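Local coordinates for acetylglutamate kinase (Streptococcus mutans, PDB 3L86), which probably catalyses the ATP-dependent phosphorylation of N-acetyl-L-glutamate to N-acetyl-L-glutamyl 5-phosphate, the second of four steps from glutamate to N-acetylornithine in arginine biosynthesis, at residues Y151-R163 with L189-A203. Sequence-based numbering, arbitrary orientation.
With NLG (N-acetyl-L-glutamate), chain C.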
loop_
_atom_site.group_PDB
_atom_site.type_symbol
_atom_site.label_atom_id
_atom_site.label_comp_id
_atom_site.label_asym_id
_atom_site.label_seq_id
_atom_site.Cartn_x
_atom_site.Cartn_y
_atom_site.Cartn_z
ATOM N N TYR A 151 -13.719 -5.722 -14.239
ATOM C CA TYR A 151 -13.519 -5.141 -12.905
ATOM C C TYR A 151 -14.207 -3.800 -12.721
ATOM O O TYR A 151 -14.320 -3.344 -11.586
ATOM C CB TYR A 151 -12.024 -4.891 -12.578
ATOM C CG TYR A 151 -11.122 -6.104 -12.662
ATOM C CD1 TYR A 151 -11.093 -7.075 -11.659
ATOM C CD2 TYR A 151 -10.342 -6.298 -13.768
ATOM C CE1 TYR A 151 -10.221 -8.220 -11.779
ATOM C CE2 TYR A 151 -9.519 -7.397 -13.893
ATOM C CZ TYR A 151 -9.466 -8.353 -12.899
ATOM O OH TYR A 151 -8.611 -9.447 -13.102
ATOM N N GLY A 152 -14.659 -3.132 -13.792
ATOM C CA GLY A 152 -15.291 -1.824 -13.566
ATOM C C GLY A 152 -14.259 -0.698 -13.367
ATOM O O GLY A 152 -13.336 -0.578 -14.172
ATOM N N TYR A 153 -14.403 0.087 -12.281
ATOM C CA TYR A 153 -13.546 1.242 -11.940
ATOM C C TYR A 153 -12.244 0.895 -11.159
ATOM O O TYR A 153 -11.864 1.611 -10.228
ATOM C CB TYR A 153 -14.371 2.304 -11.168
ATOM C CG TYR A 153 -15.199 3.157 -12.120
ATOM C CD1 TYR A 153 -16.227 2.600 -12.903
ATOM C CD2 TYR A 153 -14.934 4.519 -12.262
ATOM C CE1 TYR A 153 -16.975 3.438 -13.830
ATOM C CE2 TYR A 153 -15.662 5.321 -13.129
ATOM C CZ TYR A 153 -16.663 4.776 -13.924
ATOM O OH TYR A 153 -17.335 5.639 -14.791
ATOM N N VAL A 154 -11.639 -0.240 -11.470
ATOM C CA VAL A 154 -10.320 -0.633 -10.933
ATOM C C VAL A 154 -9.178 -0.135 -11.837
ATOM O O VAL A 154 -9.237 -0.271 -13.068
ATOM C CB VAL A 154 -10.262 -2.158 -10.677
ATOM C CG1 VAL A 154 -8.853 -2.632 -10.283
ATOM C CG2 VAL A 154 -11.253 -2.500 -9.508
ATOM N N GLY A 155 -8.220 0.562 -11.241
ATOM C CA GLY A 155 -7.129 1.113 -11.998
ATOM C C GLY A 155 -5.808 0.405 -11.845
ATOM O O GLY A 155 -5.602 -0.313 -10.857
ATOM N N ASP A 156 -4.914 0.636 -12.830
ATOM C CA ASP A 156 -3.504 0.207 -12.796
ATOM C C ASP A 156 -2.709 1.537 -12.849
ATOM O O ASP A 156 -2.993 2.322 -13.733
ATOM C CB ASP A 156 -3.258 -0.526 -14.130
ATOM C CG ASP A 156 -1.988 -1.390 -14.160
ATOM O OD1 ASP A 156 -1.370 -1.728 -13.112
ATOM O OD2 ASP A 156 -1.629 -1.761 -15.317
ATOM N N VAL A 157 -1.745 1.777 -11.949
ATOM C CA VAL A 157 -0.956 3.023 -11.964
ATOM C C VAL A 157 -0.249 3.303 -13.305
ATOM O O VAL A 157 0.448 2.440 -13.820
ATOM C CB VAL A 157 0.084 3.087 -10.759
ATOM C CG1 VAL A 157 0.843 4.447 -10.783
ATOM C CG2 VAL A 157 -0.672 2.941 -9.387
ATOM N N THR A 158 -0.429 4.483 -13.898
ATOM C CA THR A 158 0.333 4.767 -15.124
ATOM C C THR A 158 1.511 5.729 -14.888
ATOM O O THR A 158 2.492 5.692 -15.629
ATOM C CB THR A 158 -0.579 5.396 -16.259
ATOM O OG1 THR A 158 -1.215 6.540 -15.708
ATOM C CG2 THR A 158 -1.636 4.403 -16.768
ATOM N N HIS A 159 1.438 6.603 -13.881
ATOM C CA HIS A 159 2.609 7.484 -13.616
ATOM C C HIS A 159 2.488 8.054 -12.230
ATOM O O HIS A 159 1.365 8.355 -11.769
ATOM C CB HIS A 159 2.719 8.646 -14.671
ATOM C CG HIS A 159 3.932 9.532 -14.514
ATOM N ND1 HIS A 159 3.850 10.847 -14.098
ATOM C CD2 HIS A 159 5.245 9.296 -14.732
ATOM C CE1 HIS A 159 5.063 11.365 -14.046
ATOM N NE2 HIS A 159 5.924 10.452 -14.433
ATOM N N ILE A 160 3.644 8.187 -11.569
ATOM C CA ILE A 160 3.756 8.941 -10.320
ATOM C C ILE A 160 4.507 10.302 -10.538
ATOM O O ILE A 160 5.660 10.305 -10.984
ATOM C CB ILE A 160 4.445 8.108 -9.245
ATOM C CG1 ILE A 160 3.656 6.794 -8.945
ATOM C CG2 ILE A 160 4.508 8.905 -7.942
ATOM C CD1 ILE A 160 2.290 7.104 -8.254
ATOM N N ASN A 161 3.846 11.431 -10.266
ATOM C CA ASN A 161 4.508 12.772 -10.298
ATOM C C ASN A 161 5.315 13.010 -9.003
ATOM O O ASN A 161 4.737 13.276 -7.949
ATOM C CB ASN A 161 3.471 13.900 -10.531
ATOM C CG ASN A 161 4.124 15.260 -10.784
ATOM O OD1 ASN A 161 5.207 15.515 -10.314
ATOM N ND2 ASN A 161 3.496 16.093 -11.609
ATOM N N LYS A 162 6.633 12.781 -9.090
ATOM C CA LYS A 162 7.595 12.857 -7.956
ATOM C C LYS A 162 7.681 14.261 -7.330
ATOM O O LYS A 162 7.767 14.404 -6.097
ATOM C CB LYS A 162 9.001 12.427 -8.446
ATOM C CG LYS A 162 9.099 11.019 -9.041
ATOM C CD LYS A 162 10.299 10.853 -10.015
ATOM C CE LYS A 162 11.596 11.229 -9.330
ATOM N NZ LYS A 162 12.745 11.158 -10.261
ATOM N N ARG A 163 7.596 15.299 -8.177
ATOM C CA ARG A 163 7.784 16.699 -7.747
ATOM C C ARG A 163 6.905 17.122 -6.559
ATOM O O ARG A 163 7.372 17.799 -5.616
ATOM C CB ARG A 163 7.626 17.680 -8.944
ATOM N N LEU A 189 -10.339 6.330 -9.642
ATOM C CA LEU A 189 -10.305 4.853 -9.757
ATOM C C LEU A 189 -9.805 4.159 -8.470
ATOM O O LEU A 189 -8.989 4.741 -7.758
ATOM C CB LEU A 189 -9.407 4.382 -10.944
ATOM C CG LEU A 189 -9.621 4.990 -12.342
ATOM C CD1 LEU A 189 -8.687 4.325 -13.412
ATOM C CD2 LEU A 189 -11.051 4.885 -12.775
ATOM N N ASN A 190 -10.259 2.926 -8.215
ATOM C CA ASN A 190 -9.880 2.114 -7.034
ATOM C C ASN A 190 -8.585 1.353 -7.391
ATOM O O ASN A 190 -8.583 0.598 -8.383
ATOM C CB ASN A 190 -11.056 1.158 -6.648
ATOM C CG ASN A 190 -10.698 0.155 -5.542
ATOM O OD1 ASN A 190 -9.676 0.299 -4.872
ATOM N ND2 ASN A 190 -11.568 -0.861 -5.328
ATOM N N ILE A 191 -7.488 1.582 -6.645
ATOM C CA ILE A 191 -6.190 0.902 -6.945
ATOM C C ILE A 191 -5.838 -0.071 -5.818
ATOM O O ILE A 191 -5.880 0.333 -4.676
ATOM C CB ILE A 191 -4.994 1.871 -7.003
ATOM C CG1 ILE A 191 -5.336 3.163 -7.744
ATOM C CG2 ILE A 191 -3.680 1.110 -7.593
ATOM C CD1 ILE A 191 -5.496 3.079 -9.232
ATOM N N ASN A 192 -5.591 -1.354 -6.095
ATOM C CA ASN A 192 -5.112 -2.291 -5.031
ATOM C C ASN A 192 -3.904 -1.616 -4.297
ATOM O O ASN A 192 -3.023 -1.082 -4.983
ATOM C CB ASN A 192 -4.637 -3.611 -5.664
ATOM C CG ASN A 192 -3.864 -4.483 -4.683
ATOM O OD1 ASN A 192 -2.629 -4.532 -4.707
ATOM N ND2 ASN A 192 -4.577 -5.169 -3.815
ATOM N N ALA A 193 -3.856 -1.620 -2.954
ATOM C CA ALA A 193 -2.812 -0.798 -2.253
ATOM C C ALA A 193 -1.403 -1.268 -2.510
ATOM O O ALA A 193 -0.486 -0.455 -2.504
ATOM C CB ALA A 193 -3.057 -0.654 -0.702
ATOM N N ASP A 194 -1.216 -2.579 -2.688
ATOM C CA ASP A 194 0.099 -3.164 -3.031
ATOM C C ASP A 194 0.644 -2.674 -4.387
ATOM O O ASP A 194 1.842 -2.432 -4.528
ATOM C CB ASP A 194 0.034 -4.720 -3.029
ATOM C CG ASP A 194 -0.513 -5.288 -1.667
ATOM O OD1 ASP A 194 0.016 -4.926 -0.600
ATOM O OD2 ASP A 194 -1.509 -6.045 -1.667
ATOM N N TYR A 195 -0.233 -2.561 -5.373
ATOM C CA TYR A 195 0.128 -2.028 -6.682
ATOM C C TYR A 195 0.620 -0.571 -6.528
ATOM O O TYR A 195 1.624 -0.142 -7.158
ATOM C CB TYR A 195 -1.135 -2.035 -7.595
ATOM C CG TYR A 195 -1.607 -3.413 -8.167
ATOM C CD1 TYR A 195 -1.214 -4.637 -7.603
ATOM C CD2 TYR A 195 -2.449 -3.454 -9.307
ATOM C CE1 TYR A 195 -1.674 -5.903 -8.172
ATOM C CE2 TYR A 195 -2.913 -4.673 -9.873
ATOM C CZ TYR A 195 -2.533 -5.881 -9.299
ATOM O OH TYR A 195 -2.992 -7.049 -9.898
ATOM N N LEU A 196 -0.132 0.229 -5.779
ATOM C CA LEU A 196 0.284 1.636 -5.562
ATOM C C LEU A 196 1.669 1.755 -4.851
ATOM O O LEU A 196 2.496 2.600 -5.228
ATOM C CB LEU A 196 -0.757 2.447 -4.775
ATOM C CG LEU A 196 -0.336 3.947 -4.570
ATOM C CD1 LEU A 196 0.052 4.614 -5.940
ATOM C CD2 LEU A 196 -1.414 4.796 -3.909
ATOM N N ALA A 197 1.875 0.962 -3.794
ATOM C CA ALA A 197 3.152 0.863 -3.102
ATOM C C ALA A 197 4.340 0.547 -4.029
ATOM O O ALA A 197 5.393 1.175 -3.868
ATOM C CB ALA A 197 3.050 -0.238 -2.006
ATOM N N THR A 198 4.199 -0.452 -4.936
ATOM C CA THR A 198 5.274 -0.758 -5.960
ATOM C C THR A 198 5.611 0.480 -6.818
ATOM O O THR A 198 6.760 0.811 -7.027
ATOM C CB THR A 198 4.893 -1.908 -7.016
ATOM O OG1 THR A 198 4.445 -3.085 -6.341
ATOM C CG2 THR A 198 6.109 -2.282 -7.846
ATOM N N ALA A 199 4.597 1.141 -7.338
ATOM C CA ALA A 199 4.805 2.296 -8.208
ATOM C C ALA A 199 5.523 3.451 -7.493
ATOM O O ALA A 199 6.463 4.091 -8.026
ATOM C CB ALA A 199 3.423 2.749 -8.742
ATOM N N VAL A 200 5.100 3.698 -6.253
ATOM C CA VAL A 200 5.701 4.738 -5.456
ATOM C C VAL A 200 7.159 4.416 -5.113
ATOM O O VAL A 200 8.066 5.297 -5.318
ATOM C CB VAL A 200 4.892 4.965 -4.168
ATOM C CG1 VAL A 200 5.599 5.959 -3.260
ATOM C CG2 VAL A 200 3.406 5.411 -4.542
ATOM N N ALA A 201 7.406 3.192 -4.605
ATOM C CA ALA A 201 8.801 2.756 -4.245
ATOM C C ALA A 201 9.762 2.824 -5.467
ATOM O O ALA A 201 10.943 3.269 -5.377
ATOM C CB ALA A 201 8.756 1.292 -3.654
ATOM N N VAL A 202 9.271 2.336 -6.612
ATOM C CA VAL A 202 10.060 2.348 -7.848
ATOM C C VAL A 202 10.308 3.791 -8.345
ATOM O O VAL A 202 11.460 4.163 -8.619
ATOM C CB VAL A 202 9.457 1.428 -8.951
ATOM C CG1 VAL A 202 10.302 1.560 -10.267
ATOM C CG2 VAL A 202 9.362 0.017 -8.429
ATOM N N ALA A 203 9.250 4.618 -8.419
ATOM C CA ALA A 203 9.431 6.043 -8.813
ATOM C C ALA A 203 10.471 6.807 -7.971
ATOM O O ALA A 203 11.185 7.656 -8.492
ATOM C CB ALA A 203 8.066 6.840 -8.779
HETATM C CA NLG C . -8.506 -2.491 -3.369
HETATM C C NLG C . -8.707 -3.025 -4.670
HETATM O OXT NLG C . -9.072 -4.179 -4.921
HETATM O O NLG C . -8.504 -2.645 -5.763
HETATM C CB NLG C . -8.128 -1.230 -2.571
HETATM C CG NLG C . -7.876 -1.285 -1.008
HETATM C CD NLG C . -6.769 -2.186 -0.314
HETATM O OE1 NLG C . -5.914 -2.640 -1.019
HETATM O OE2 NLG C . -6.749 -2.477 0.893
HETATM C C7 NLG C . -10.237 -3.239 -1.971
HETATM C C8 NLG C . -10.440 -3.888 -0.973
HETATM O O7 NLG C . -11.046 -2.655 -2.651
HETATM N N2 NLG C . -9.056 -3.116 -2.444
HETATM O O HOH W 1 -5.570 -2.210 -8.761
#
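Two backbone hydrogen bonds hold V154 and N190 together as a single bridge: N190 N gives to Y153 O at 2.9 Å, almost straight (170°), and G155 N gives to N190 O, rising above the carbonyl plane. G155 suits this place because the space beside its CA is taken by I191 CD1 and L189 CD1; L189 CD1 closes to 3.8 Å from G155 CA and I191 CD1 to 3.8 Å from G155 C. One step on, a water takes over, donating to G155 O and accepting from N192 N.

Beyond the bridge the contact is mainly apolar, strand 155-160 running almost parallel (11°) to helix 193-203. V157 splits its branches: with CG1 anti to the backbone N (chi1 -177°), that methyl meets A199 CB at 3.7 Å, while CG2 touches both I191 CG2 and L196 CD1. The I160 and L196 side chains cross at about a right angle, CD1 meeting CD1, and I160 rests CB on A203 CB, 3.9 Å away. The small alanines on the helix leave room for these branched side chains, and the methylenes of K162 cover A203 O.

At the substrate end, N190 ND2 donates to O7 of N-acetyl-L-glutamate and also bonds T99. N192 caps the helix through OD1 to Y195 N, and A193 N at the first turn donates a hydrogen bond to OE1 of the side-chain carboxylate, the group that is phosphorylated, at 3.0 Å, so the helix start probably helps hold this negative group. The end of strand 188-190 and the turn into helix 193-203, N190 to A193, thus line one side of the acetylglutamate site of the amino acid kinase fold, with strand 155-160 packed along that helix.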